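Side-chain contacts in glucanase (Clostridium thermocellum, PDB 5GXX), which probably hydrolyses internal beta-1,4-glucosidic bonds of cellulose as a family 9 endoglucanase of the cellulosome: residues K284-T289 and A294-W299; T307-A312 and S334-A339; A387-P392 and D396-N401. The protein carries 1 engineered substitution. All coordinates share one frame; numbering follows the deposited sequence.

Contact 1: K284-T289 and A294-W299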
ATOM      1  N   LYS A 284      -0.498 -38.396 -48.065  1.00  8.70           N
ATOM      2  CA  LYS A 284      -0.856 -37.330 -47.131  1.00  9.02           C
ATOM      3  C   LYS A 284      -1.299 -37.971 -45.820  1.00  9.78           C
ATOM      4  O   LYS A 284      -1.952 -39.008 -45.831  1.00 11.42           O
ATOM      5  CB  LYS A 284      -1.991 -36.470 -47.680  1.00 12.40           C
ATOM      6  CG  LYS A 284      -1.632 -35.796 -49.009  1.00 12.11           C
ATOM      7  CD  LYS A 284      -0.411 -34.887 -48.829  1.00 16.56           C
ATOM      8  CE  LYS A 284      -0.080 -33.993 -50.033  1.00 18.76           C
ATOM      9  NZ  LYS A 284       0.997 -33.024 -49.614  1.00 20.48           N
ATOM     10  N   ARG A 285      -0.936 -37.378 -44.687  1.00  9.73           N
ATOM     11  CA  ARG A 285      -1.232 -38.015 -43.412  1.00 10.52           C
ATOM     12  C   ARG A 285      -1.080 -36.993 -42.302  1.00 10.42           C
ATOM     13  O   ARG A 285      -0.248 -36.091 -42.407  1.00 11.24           O
ATOM     14  CB  ARG A 285      -0.253 -39.168 -43.149  1.00 11.11           C
ATOM     15  CG  ARG A 285      -0.623 -39.988 -41.903  1.00 10.51           C
ATOM     16  CD  ARG A 285       0.435 -41.068 -41.699  1.00  9.94           C
ATOM     17  NE  ARG A 285       1.704 -40.522 -41.235  1.00  9.64           N
ATOM     18  CZ  ARG A 285       2.709 -41.261 -40.764  1.00 11.02           C
ATOM     19  NH1 ARG A 285       2.634 -42.591 -40.810  1.00 10.73           N
ATOM     20  NH2 ARG A 285       3.801 -40.673 -40.270  1.00 10.52           N
ATOM     21  N   VAL A 286      -1.921 -37.115 -41.285  1.00  9.98           N
ATOM     22  CA  VAL A 286      -1.736 -36.389 -40.035  1.00 10.20           C
ATOM     23  C   VAL A 286      -0.331 -36.641 -39.459  1.00 10.60           C
ATOM     24  O   VAL A 286       0.271 -37.706 -39.647  1.00  9.39           O
ATOM     25  CB  VAL A 286      -2.829 -36.790 -39.031  1.00 10.63           C
ATOM     26  CG1 VAL A 286      -2.664 -38.234 -38.591  1.00  9.80           C
ATOM     27  CG2 VAL A 286      -2.885 -35.845 -37.833  1.00 12.46           C
ATOM     28  N   ALA A 287       0.244 -35.657 -38.776  1.00 10.49           N
ATOM     29  CA  ALA A 287       1.511 -35.903 -38.094  1.00 10.97           C
ATOM     30  C   ALA A 287       1.307 -36.988 -37.048  1.00 11.23           C
ATOM     31  O   ALA A 287       0.263 -37.077 -36.404  1.00 10.47           O
ATOM     32  CB  ALA A 287       2.032 -34.642 -37.401  1.00 11.80           C
ATOM     33  N   TYR A 288       2.338 -37.810 -36.886  1.00 10.37           N
ATOM     34  CA  TYR A 288       2.339 -38.812 -35.832  1.00  9.92           C
ATOM     35  C   TYR A 288       3.538 -38.594 -34.924  1.00 10.59           C
ATOM     36  O   TYR A 288       4.656 -38.338 -35.384  1.00 10.08           O
ATOM     37  CB  TYR A 288       2.456 -40.222 -36.415  1.00 10.61           C
ATOM     38  CG  TYR A 288       1.138 -40.924 -36.583  1.00  8.59           C
ATOM     39  CD1 TYR A 288       0.352 -40.747 -37.722  1.00  9.27           C
ATOM     40  CD2 TYR A 288       0.659 -41.731 -35.557  1.00  8.75           C
ATOM     41  CE1 TYR A 288      -0.865 -41.408 -37.855  1.00  8.20           C
ATOM     42  CE2 TYR A 288      -0.565 -42.365 -35.670  1.00  7.79           C
ATOM     43  CZ  TYR A 288      -1.317 -42.221 -36.822  1.00  8.37           C
ATOM     44  OH  TYR A 288      -2.534 -42.871 -36.883  1.00 10.94           O
ATOM     45  N   THR A 289       3.326 -38.713 -33.622  1.00  9.10           N
ATOM     46  CA  THR A 289       4.508 -38.818 -32.744  1.00  9.30           C
ATOM     47  C   THR A 289       5.220 -40.160 -32.965  1.00 10.52           C
ATOM     48  O   THR A 289       4.602 -41.136 -33.411  1.00 11.13           O
ATOM     49  CB  THR A 289       4.173 -38.694 -31.239  1.00 10.10           C
ATOM     50  OG1 THR A 289       3.537 -39.905 -30.800  1.00 10.22           O
ATOM     51  CG2 THR A 289       3.243 -37.528 -30.977  1.00  9.48           C
ATOM     52  N   ALA A 294      -1.484 -39.926 -33.094  1.00  9.57           N
ATOM     53  CA  ALA A 294      -1.826 -39.042 -34.218  1.00  8.66           C
ATOM     54  C   ALA A 294      -1.946 -37.668 -33.581  1.00  8.52           C
ATOM     55  O   ALA A 294      -2.727 -37.504 -32.635  1.00 10.08           O
ATOM     56  CB  ALA A 294      -3.131 -39.503 -34.923  1.00 10.01           C
ATOM     57  N   HIS A 295      -1.155 -36.708 -34.060  1.00  8.96           N
ATOM     58  CA  HIS A 295      -0.966 -35.426 -33.375  1.00 10.24           C
ATOM     59  C   HIS A 295      -1.373 -34.262 -34.291  1.00  9.87           C
ATOM     60  O   HIS A 295      -0.610 -33.800 -35.162  1.00 11.52           O
ATOM     61  CB  HIS A 295       0.499 -35.301 -32.930  1.00 10.21           C
ATOM     62  CG  HIS A 295       0.719 -34.376 -31.770  1.00 10.14           C
ATOM     63  ND1 HIS A 295       0.661 -33.003 -31.898  1.00 14.26           N
ATOM     64  CD2 HIS A 295       1.040 -34.628 -30.476  1.00 10.82           C
ATOM     65  CE1 HIS A 295       0.915 -32.453 -30.725  1.00 11.05           C
ATOM     66  NE2 HIS A 295       1.133 -33.414 -29.840  1.00 10.31           N
ATOM     67  N   LEU A 296      -2.615 -33.820 -34.130  1.00 10.85           N
ATOM     68  CA  LEU A 296      -3.179 -32.897 -35.108  1.00 11.05           C
ATOM     69  C   LEU A 296      -2.687 -31.466 -34.970  1.00 13.16           C
ATOM     70  O   LEU A 296      -2.498 -30.788 -35.990  1.00 14.20           O
ATOM     71  CB  LEU A 296      -4.718 -32.940 -35.107  1.00 10.91           C
ATOM     72  CG  LEU A 296      -5.459 -32.037 -36.111  1.00 10.41           C
ATOM     73  CD1 LEU A 296      -5.214 -32.597 -37.514  1.00 10.41           C
ATOM     74  CD2 LEU A 296      -6.929 -31.987 -35.730  1.00 11.58           C
ATOM     75  N   ASP A 297      -2.499 -31.025 -33.727  1.00 12.20           N
ATOM     76  CA  ASP A 297      -2.202 -29.629 -33.467  1.00 14.34           C
ATOM     77  C   ASP A 297      -1.576 -29.549 -32.092  1.00 15.54           C
ATOM     78  O   ASP A 297      -1.652 -30.502 -31.324  1.00 13.92           O
ATOM     79  CB  ASP A 297      -3.514 -28.834 -33.510  1.00 15.28           C
ATOM     80  CG  ASP A 297      -3.316 -27.327 -33.691  1.00 19.18           C
ATOM     81  OD1 ASP A 297      -2.376 -26.882 -34.376  1.00 24.45           O
ATOM     82  OD2 ASP A 297      -4.116 -26.558 -33.129  1.00 29.33           O
ATOM     83  N   THR A 298      -1.006 -28.389 -31.783  1.00 16.32           N
ATOM     84  CA  THR A 298      -0.404 -28.102 -30.482  1.00 16.90           C
ATOM     85  C   THR A 298      -1.418 -28.251 -29.347  1.00 14.88           C
ATOM     86  O   THR A 298      -1.060 -28.755 -28.286  1.00 16.55           O
ATOM     87  CB  THR A 298       0.105 -26.644 -30.500  1.00 16.69           C
ATOM     88  OG1 THR A 298       1.079 -26.519 -31.544  1.00 21.88           O
ATOM     89  CG2 THR A 298       0.714 -26.218 -29.181  1.00 19.91           C
ATOM     90  N   TRP A 299      -2.666 -27.858 -29.589  1.00 14.25           N
ATOM     91  CA  TRP A 299      -3.697 -27.795 -28.553  1.00 13.95           C
ATOM     92  C   TRP A 299      -4.576 -29.035 -28.587  1.00 12.73           C
ATOM     93  O   TRP A 299      -5.127 -29.391 -29.629  1.00 13.75           O
ATOM     94  CB  TRP A 299      -4.526 -26.513 -28.707  1.00 15.28           C
ATOM     95  CG  TRP A 299      -3.641 -25.297 -28.684  1.00 21.11           C
ATOM     96  CD1 TRP A 299      -3.202 -24.620 -27.587  1.00 26.66           C
ATOM     97  CD2 TRP A 299      -3.055 -24.647 -29.818  1.00 26.28           C
ATOM     98  NE1 TRP A 299      -2.379 -23.580 -27.968  1.00 25.26           N
ATOM     99  CE2 TRP A 299      -2.269 -23.579 -29.333  1.00 27.47           C
ATOM    100  CE3 TRP A 299      -3.108 -24.873 -31.200  1.00 29.02           C
ATOM    101  CZ2 TRP A 299      -1.552 -22.728 -30.182  1.00 30.64           C
ATOM    102  CZ3 TRP A 299      -2.398 -24.020 -32.053  1.00 30.64           C
ATOM    103  CH2 TRP A 299      -1.633 -22.958 -31.535  1.00 33.17           C
TER
HETATM  104  O   HOH W   1      -0.682 -32.887 -38.251  1.00 23.92           O

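Contact 2: T307-A312 and S334-A339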
ATOM      1  N   THR A 307     -11.232 -38.621 -30.285  1.00  9.81           N
ATOM      2  CA  THR A 307     -12.507 -38.368 -30.977  1.00 11.83           C
ATOM      3  C   THR A 307     -12.511 -39.117 -32.305  1.00 10.94           C
ATOM      4  O   THR A 307     -13.496 -39.792 -32.661  1.00 10.90           O
ATOM      5  CB  THR A 307     -12.750 -36.852 -31.194  1.00 10.60           C
ATOM      6  OG1 THR A 307     -12.793 -36.204 -29.912  1.00 12.65           O
ATOM      7  CG2 THR A 307     -14.079 -36.626 -31.944  1.00 11.98           C
ATOM      8  N   GLU A 308     -11.386 -39.050 -33.016  1.00 10.38           N
ATOM      9  CA  GLU A 308     -11.256 -39.786 -34.285  1.00 10.65           C
ATOM     10  C   GLU A 308     -11.321 -41.282 -34.025  1.00 10.31           C
ATOM     11  O   GLU A 308     -11.862 -42.010 -34.865  1.00 12.00           O
ATOM     12  CB  GLU A 308      -9.978 -39.393 -35.029  1.00 10.49           C
ATOM     13  CG  GLU A 308     -10.059 -37.966 -35.563  1.00 12.01           C
ATOM     14  CD  GLU A 308     -11.134 -37.828 -36.627  1.00 12.48           C
ATOM     15  OE1 GLU A 308     -11.308 -38.772 -37.438  1.00 13.02           O
ATOM     16  OE2 GLU A 308     -11.843 -36.793 -36.694  1.00 14.12           O
ATOM     17  N   ALA A 309     -10.804 -41.744 -32.882  1.00 11.54           N
ATOM     18  CA  ALA A 309     -10.959 -43.156 -32.517  1.00 10.66           C
ATOM     19  C   ALA A 309     -12.440 -43.541 -32.469  1.00 11.32           C
ATOM     20  O   ALA A 309     -12.829 -44.566 -33.032  1.00 11.90           O
ATOM     21  CB  ALA A 309     -10.234 -43.505 -31.201  1.00 11.84           C
ATOM     22  N   PHE A 310     -13.276 -42.700 -31.860  1.00 10.96           N
ATOM     23  CA  PHE A 310     -14.716 -42.975 -31.849  1.00 10.85           C
ATOM     24  C   PHE A 310     -15.302 -43.042 -33.244  1.00 11.94           C
ATOM     25  O   PHE A 310     -16.012 -43.998 -33.553  1.00 11.73           O
ATOM     26  CB  PHE A 310     -15.437 -41.942 -30.983  1.00 10.91           C
ATOM     27  CG  PHE A 310     -16.923 -42.174 -30.849  1.00 12.00           C
ATOM     28  CD1 PHE A 310     -17.412 -43.420 -30.464  1.00 12.17           C
ATOM     29  CD2 PHE A 310     -17.822 -41.147 -31.095  1.00 18.72           C
ATOM     30  CE1 PHE A 310     -18.770 -43.643 -30.319  1.00 12.77           C
ATOM     31  CE2 PHE A 310     -19.195 -41.361 -30.961  1.00 19.22           C
ATOM     32  CZ  PHE A 310     -19.672 -42.611 -30.568  1.00 14.32           C
ATOM     33  N   LEU A 311     -15.004 -42.063 -34.091  1.00 13.13           N
ATOM     34  CA  LEU A 311     -15.522 -42.099 -35.458  1.00 12.26           C
ATOM     35  C   LEU A 311     -15.075 -43.340 -36.220  1.00 13.11           C
ATOM     36  O   LEU A 311     -15.864 -43.934 -36.965  1.00 13.56           O
ATOM     37  CB  LEU A 311     -15.064 -40.873 -36.237  1.00 12.87           C
ATOM     38  CG  LEU A 311     -16.009 -39.669 -36.234  1.00 13.53           C
ATOM     39  CD1 LEU A 311     -16.230 -39.109 -34.833  1.00 14.81           C
ATOM     40  CD2 LEU A 311     -15.512 -38.575 -37.169  1.00 14.59           C
ATOM     41  N   ALA A 312     -13.809 -43.723 -36.021  1.00 11.31           N
ATOM     42  CA  ALA A 312     -13.245 -44.901 -36.677  1.00 12.18           C
ATOM     43  C   ALA A 312     -13.923 -46.189 -36.217  1.00 12.08           C
ATOM     44  O   ALA A 312     -14.227 -47.043 -37.058  1.00 13.39           O
ATOM     45  CB  ALA A 312     -11.726 -44.956 -36.475  1.00  9.20           C
ATOM     46  N   SER A 334      -5.482 -48.037 -30.957  1.00 11.09           N
ATOM     47  CA  SER A 334      -4.133 -47.559 -30.695  1.00 12.14           C
ATOM     48  C   SER A 334      -4.140 -46.167 -30.069  1.00 11.43           C
ATOM     49  O   SER A 334      -3.291 -45.840 -29.242  1.00 12.35           O
ATOM     50  CB  SER A 334      -3.261 -47.583 -31.957  1.00 12.87           C
ATOM     51  OG  SER A 334      -3.550 -46.502 -32.816  1.00 15.73           O
ATOM     52  N   GLN A 335      -5.106 -45.345 -30.480  1.00 11.31           N
ATOM     53  CA  GLN A 335      -5.150 -43.989 -29.924  1.00 10.24           C
ATOM     54  C   GLN A 335      -5.694 -43.958 -28.501  1.00 10.23           C
ATOM     55  O   GLN A 335      -5.174 -43.243 -27.644  1.00 10.89           O
ATOM     56  CB  GLN A 335      -5.972 -43.045 -30.808  1.00  9.13           C
ATOM     57  CG  GLN A 335      -5.428 -42.963 -32.233  1.00  8.65           C
ATOM     58  CD  GLN A 335      -3.966 -42.571 -32.284  1.00 11.03           C
ATOM     59  OE1 GLN A 335      -3.610 -41.428 -31.994  1.00 11.35           O
ATOM     60  NE2 GLN A 335      -3.120 -43.510 -32.675  1.00 11.06           N
ATOM     61  N   ILE A 336      -6.734 -44.741 -28.241  1.00 11.10           N
ATOM     62  CA  ILE A 336      -7.223 -44.835 -26.878  1.00 10.46           C
ATOM     63  C   ILE A 336      -6.146 -45.413 -25.954  1.00 10.41           C
ATOM     64  O   ILE A 336      -5.908 -44.899 -24.864  1.00 11.31           O
ATOM     65  CB  ILE A 336      -8.536 -45.664 -26.800  1.00 11.82           C
ATOM     66  CG1 ILE A 336      -9.648 -45.051 -27.675  1.00 12.00           C
ATOM     67  CG2 ILE A 336      -8.951 -45.854 -25.329  1.00 11.59           C
ATOM     68  CD1 ILE A 336      -9.920 -43.567 -27.421  1.00 15.10           C
ATOM     69  N   ASP A 337      -5.482 -46.475 -26.425  1.00 10.86           N
ATOM     70  CA  ASP A 337      -4.476 -47.117 -25.565  1.00 11.72           C
ATOM     71  C   ASP A 337      -3.309 -46.183 -25.284  1.00 11.03           C
ATOM     72  O   ASP A 337      -2.774 -46.178 -24.176  1.00 11.44           O
ATOM     73  CB  ASP A 337      -3.975 -48.460 -26.127  1.00 11.46           C
ATOM     74  CG  ASP A 337      -5.042 -49.555 -26.079  1.00 13.03           C
ATOM     75  OD1 ASP A 337      -6.100 -49.355 -25.444  1.00 14.18           O
ATOM     76  OD2 ASP A 337      -4.806 -50.609 -26.722  1.00 15.67           O
ATOM     77  N   TYR A 338      -2.943 -45.350 -26.262  1.00 10.78           N
ATOM     78  CA  TYR A 338      -1.913 -44.344 -26.014  1.00 10.32           C
ATOM     79  C   TYR A 338      -2.321 -43.441 -24.857  1.00 10.60           C
ATOM     80  O   TYR A 338      -1.555 -43.216 -23.927  1.00 11.42           O
ATOM     81  CB  TYR A 338      -1.622 -43.509 -27.270  1.00 11.14           C
ATOM     82  CG  TYR A 338      -0.461 -42.551 -27.113  1.00  8.49           C
ATOM     83  CD1 TYR A 338      -0.556 -41.448 -26.276  1.00 10.58           C
ATOM     84  CD2 TYR A 338       0.753 -42.772 -27.756  1.00 10.84           C
ATOM     85  CE1 TYR A 338       0.502 -40.563 -26.107  1.00 11.91           C
ATOM     86  CE2 TYR A 338       1.814 -41.890 -27.599  1.00  9.52           C
ATOM     87  CZ  TYR A 338       1.669 -40.768 -26.801  1.00  9.61           C
ATOM     88  OH  TYR A 338       2.705 -39.886 -26.567  1.00 10.37           O
ATOM     89  N   ALA A 339      -3.559 -42.955 -24.888  1.00 10.88           N
ATOM     90  CA  ALA A 339      -4.064 -42.092 -23.808  1.00 10.32           C
ATOM     91  C   ALA A 339      -4.065 -42.751 -22.427  1.00 11.54           C
ATOM     92  O   ALA A 339      -3.918 -42.075 -21.402  1.00 11.55           O
ATOM     93  CB  ALA A 339      -5.466 -41.618 -24.170  1.00 10.19           C
TER

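Contact 3: A387-P392 and D396-N401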
ATOM      1  N   ALA A 387     -10.461 -36.969 -16.135  1.00 11.29           N
ATOM      2  CA  ALA A 387     -10.134 -35.909 -17.080  1.00 10.25           C
ATOM      3  C   ALA A 387      -9.008 -36.315 -18.018  1.00 10.79           C
ATOM      4  O   ALA A 387      -7.905 -36.605 -17.554  1.00 11.97           O
ATOM      5  CB  ALA A 387      -9.754 -34.630 -16.327  1.00 10.82           C
ATOM      6  N   LEU A 388      -9.306 -36.305 -19.320  1.00  9.15           N
ATOM      7  CA  LEU A 388      -8.272 -36.485 -20.354  1.00 10.25           C
ATOM      8  C   LEU A 388      -7.530 -35.165 -20.522  1.00 10.47           C
ATOM      9  O   LEU A 388      -8.150 -34.172 -20.904  1.00 11.28           O
ATOM     10  CB  LEU A 388      -8.885 -36.929 -21.680  1.00 11.25           C
ATOM     11  CG  LEU A 388      -7.909 -37.184 -22.841  1.00  9.86           C
ATOM     12  CD1 LEU A 388      -7.032 -38.415 -22.574  1.00 10.97           C
ATOM     13  CD2 LEU A 388      -8.724 -37.419 -24.087  1.00 11.94           C
ATOM     14  N   VAL A 389      -6.229 -35.144 -20.242  1.00  9.69           N
ATOM     15  CA  VAL A 389      -5.468 -33.900 -20.443  1.00 10.69           C
ATOM     16  C   VAL A 389      -5.165 -33.609 -21.926  1.00  8.41           C
ATOM     17  O   VAL A 389      -5.318 -34.462 -22.794  1.00  9.26           O
ATOM     18  CB  VAL A 389      -4.211 -33.808 -19.533  1.00 11.02           C
ATOM     19  CG1 VAL A 389      -4.574 -33.958 -18.060  1.00 10.69           C
ATOM     20  CG2 VAL A 389      -3.168 -34.854 -19.913  1.00 11.68           C
ATOM     21  N   GLY A 390      -4.692 -32.398 -22.194  1.00 10.88           N
ATOM     22  CA  GLY A 390      -4.268 -32.039 -23.543  1.00  8.99           C
ATOM     23  C   GLY A 390      -3.291 -33.051 -24.126  1.00  9.64           C
ATOM     24  O   GLY A 390      -3.481 -33.547 -25.238  1.00 11.79           O
ATOM     25  N   GLY A 391      -2.238 -33.356 -23.375  1.00 10.17           N
ATOM     26  CA  GLY A 391      -1.372 -34.447 -23.765  1.00 10.93           C
ATOM     27  C   GLY A 391       0.012 -33.973 -24.147  1.00 10.87           C
ATOM     28  O   GLY A 391       0.336 -32.797 -23.997  1.00 12.59           O
ATOM     29  N   PRO A 392       0.798 -34.867 -24.734  1.00 11.08           N
ATOM     30  CA  PRO A 392       2.200 -34.565 -24.993  1.00 10.89           C
ATOM     31  C   PRO A 392       2.384 -33.737 -26.258  1.00 10.65           C
ATOM     32  O   PRO A 392       1.443 -33.546 -27.028  1.00 11.97           O
ATOM     33  CB  PRO A 392       2.809 -35.963 -25.160  1.00 10.68           C
ATOM     34  CG  PRO A 392       1.667 -36.735 -25.799  1.00 10.27           C
ATOM     35  CD  PRO A 392       0.413 -36.232 -25.134  1.00 10.79           C
ATOM     36  N   ASP A 396       6.354 -36.568 -28.248  1.00 11.27           N
ATOM     37  CA  ASP A 396       5.908 -37.344 -27.071  1.00 12.09           C
ATOM     38  C   ASP A 396       6.323 -36.724 -25.733  1.00 12.85           C
ATOM     39  O   ASP A 396       6.111 -37.350 -24.695  1.00 13.39           O
ATOM     40  CB  ASP A 396       6.364 -38.822 -27.118  1.00 11.60           C
ATOM     41  CG  ASP A 396       5.800 -39.583 -28.316  1.00 12.27           C
ATOM     42  OD1 ASP A 396       4.591 -39.878 -28.350  1.00 13.57           O
ATOM     43  OD2 ASP A 396       6.543 -39.892 -29.266  1.00  9.45           O
ATOM     44  N   SER A 397       6.877 -35.515 -25.733  1.00 11.78           N
ATOM     45  CA  SER A 397       7.342 -34.938 -24.476  1.00 13.14           C
ATOM     46  C   SER A 397       6.187 -34.379 -23.656  1.00 13.05           C
ATOM     47  O   SER A 397       5.185 -33.878 -24.163  1.00 12.07           O
ATOM     48  CB  SER A 397       8.430 -33.880 -24.703  1.00 14.89           C
ATOM     49  OG  SER A 397       7.872 -32.723 -25.285  1.00 15.53           O
ATOM     50  N   TYR A 398       6.365 -34.420 -22.344  1.00 13.05           N
ATOM     51  CA  TYR A 398       5.331 -34.003 -21.412  1.00 13.19           C
ATOM     52  C   TYR A 398       5.914 -33.886 -20.010  1.00 13.90           C
ATOM     53  O   TYR A 398       6.756 -34.701 -19.606  1.00 16.38           O
ATOM     54  CB  TYR A 398       4.165 -35.012 -21.459  1.00 13.65           C
ATOM     55  CG  TYR A 398       3.122 -34.820 -20.382  1.00 11.47           C
ATOM     56  CD1 TYR A 398       2.062 -33.948 -20.568  1.00 11.73           C
ATOM     57  CD2 TYR A 398       3.251 -35.454 -19.148  1.00 13.81           C
ATOM     58  CE1 TYR A 398       1.103 -33.751 -19.562  1.00 14.04           C
ATOM     59  CE2 TYR A 398       2.333 -35.250 -18.139  1.00 12.94           C
ATOM     60  CZ  TYR A 398       1.260 -34.401 -18.350  1.00 10.98           C
ATOM     61  OH  TYR A 398       0.334 -34.218 -17.345  1.00 13.57           O
ATOM     62  N   GLU A 399       5.436 -32.867 -19.296  1.00 14.33           N
ATOM     63  CA  GLU A 399       5.646 -32.772 -17.847  1.00 15.68           C
ATOM     64  C   GLU A 399       4.341 -32.314 -17.220  1.00 14.66           C
ATOM     65  O   GLU A 399       3.650 -31.429 -17.746  1.00 14.84           O
ATOM     66  CB  GLU A 399       6.759 -31.776 -17.501  1.00 16.92           C
ATOM     67  CG  GLU A 399       8.162 -32.142 -17.972  1.00 23.84           C
ATOM     68  CD  GLU A 399       8.780 -33.344 -17.271  1.00 33.93           C
ATOM     69  OE1 GLU A 399       8.313 -33.744 -16.180  1.00 37.70           O
ATOM     70  OE2 GLU A 399       9.766 -33.888 -17.816  1.00 36.95           O
ATOM     71  N   ASP A 400       4.039 -32.927 -16.078  1.00 14.58           N
ATOM     72  CA  ASP A 400       2.841 -32.661 -15.299  1.00 15.74           C
ATOM     73  C   ASP A 400       3.049 -31.383 -14.490  1.00 16.18           C
ATOM     74  O   ASP A 400       3.670 -31.414 -13.423  1.00 20.07           O
ATOM     75  CB  ASP A 400       2.627 -33.868 -14.378  1.00 14.24           C
ATOM     76  CG  ASP A 400       1.369 -33.782 -13.545  1.00 17.27           C
ATOM     77  OD1 ASP A 400       0.455 -33.014 -13.912  1.00 17.10           O
ATOM     78  OD2 ASP A 400       1.332 -34.508 -12.517  1.00 14.53           O
ATOM     79  N   ASN A 401       2.556 -30.264 -15.012  1.00 15.90           N
ATOM     80  CA  ASN A 401       2.854 -28.949 -14.461  1.00 15.73           C
ATOM     81  C   ASN A 401       1.572 -28.124 -14.575  1.00 15.61           C
ATOM     82  O   ASN A 401       0.986 -28.017 -15.662  1.00 14.07           O
ATOM     83  CB  ASN A 401       4.010 -28.367 -15.287  1.00 16.13           C
ATOM     84  CG  ASN A 401       4.350 -26.934 -14.937  1.00 20.00           C
ATOM     85  OD1 ASN A 401       3.762 -26.327 -14.040  1.00 19.90           O
ATOM     86  ND2 ASN A 401       5.315 -26.377 -15.668  1.00 25.58           N
TER

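Contact 1: K284-T289 and A294-W299
In the loop that joins helix 263-276 to helix 301-318, the chain doubles back so that Tyr288 and Ala294 meet in a single backbone bridge, their CA atoms 4.5 Å apart. One direct hydrogen bond closes it: His295 N reaches Ala287 O at 2.8 Å, almost straight at 176°, although the donor stands 29° off the carbonyl plane. A water carries the pairing one step further, accepting from Ala287 N and donating to His295 O. The ring of Tyr288 folds over Ala294 and receives its CA 3.9 Å from the centroid in a CH-pi contact, while CB of Ala294 lies 3.8 Å from CZ. Beyond the ring, Tyr288 OH is bonded to Trp276 O, which fixes the far end of the ring. Val286 divides its branches: CG1 meets Ala294 CB at 3.9 Å, and CG2, anti to the backbone N, crosses Leu296 at about a right angle with CD1 4.0 Å away. Thr289 CG2 comes obliquely to His295 CD2, at 3.7 Å. Water-assisted pairing and small apolar contacts thus give shape to one of the long helix-to-helix connections characteristic of the (alpha/alpha)6 barrel of family 9 glycoside hydrolases.

Contact 2: T307-A312 and S334-A339
Ala309 gives this contact most of its buried surface, its methyl pointing toward helix 322-340. It is met there by Ile336 and Gln335. The end of the Ile336 side chain does the touching: CD1 lies 3.8 Å from Ala309 CB, and CG1 is close behind, 3.9 Å from the same methyl. With CG1 anti to its own carbonyl carbon (chi1 -59°) and a second bend at chi2 (-52°), the ethyl arm curls back toward Ala309 even though its CB does not start out in that direction. Ile336 also packs on Phe418, Ala421, Leu422 and Leu425, so helix 412-429 packs against the same isoleucine. Successive helices running antiparallel are the repeating theme of the (alpha/alpha)6 barrel found in family 9 enzymes, and here a small residue lets two of them come close, the CA atoms of Ala309 and Gln335 being 6.4 Å apart. Gln335 contributes with its CB, 4.3 Å from Ala309 CB. Farther along, its chain bends away, and the amide serves the polar surroundings: NE2 donates to Ser334 OG at 3.0 Å, with that oxygen near the amide plane, and also to Gly292 O, while OE1 accepts from Ala294 N, three bonds that fix the rotation of the buried amide.

Contact 3: A387-P392 and D396-N401
The ring of Tyr398 lies beside the backbone of Gly391 and Pro392, and the carbonyl oxygen of Gly391 comes to its edge, near the ring plane, 4.0 Å from CD1. Pro392 N and Val389 CG2 approach obliquely; the latter is a loose neighbour, 4.4 Å from CE1. CG of Tyr398 stands anti to the backbone N (chi1 171°), which extends the ring along the loop 387-392 and carries its OH to Asn408 OD1, a bond that sets the ring's far end. At the near end Tyr398 CB rests on Pro392 CB at 4.1 Å. Two carbonyl oxygens of the other segment also meet the proline: Pro392 CB is 3.6 Å from Asp396 O, and Pro392 CA comes within 3.2 Å of Ser397 O, an oxygen that also accepts from Lys407 NZ. Just before it, Gly391 adopts positive phi (114°), a backbone shape suited to glycine because a side chain would be jammed against the preceding carbonyl. Asp396 turns its side chain away from Pro392, and its carboxylate is gripped by three donors, Tyr338 OH and Thr289 OG1 on OD1 and Gly291 N on OD2. Across the two segments the chemistry is therefore one of van der Waals packing and CH groups facing carbonyl oxygens, which implies that the turn owes its directional hold largely to polar bonds made with neighbouring parts of the catalytic domain.

In the fold
The centres of the three contacts lie about 13 to 16 Å apart, within the family 9 catalytic domain and on the same side of the chain's centre, and polar bonds join them. Contact 1 meets contact 2 where Gln335 OE1 receives Ala294 N at 2.8 Å. It meets contact 3 twice, through Thr289 OG1 and Asp396 OD1 at 2.7 Å and through His295 NE2 and Pro392 O at 2.8 Å. Tyr338 OH completes the ring, 2.6 Å from Asp396 OD1. Helix 322-340 thus reaches both loops, through Gln335 and Tyr338. By analogy with other family 9 enzymes, the catalytic glutamate probably follows soon after segment 396-401, while a bound calcium ion lies about 14 Å from the Leu296 side chain.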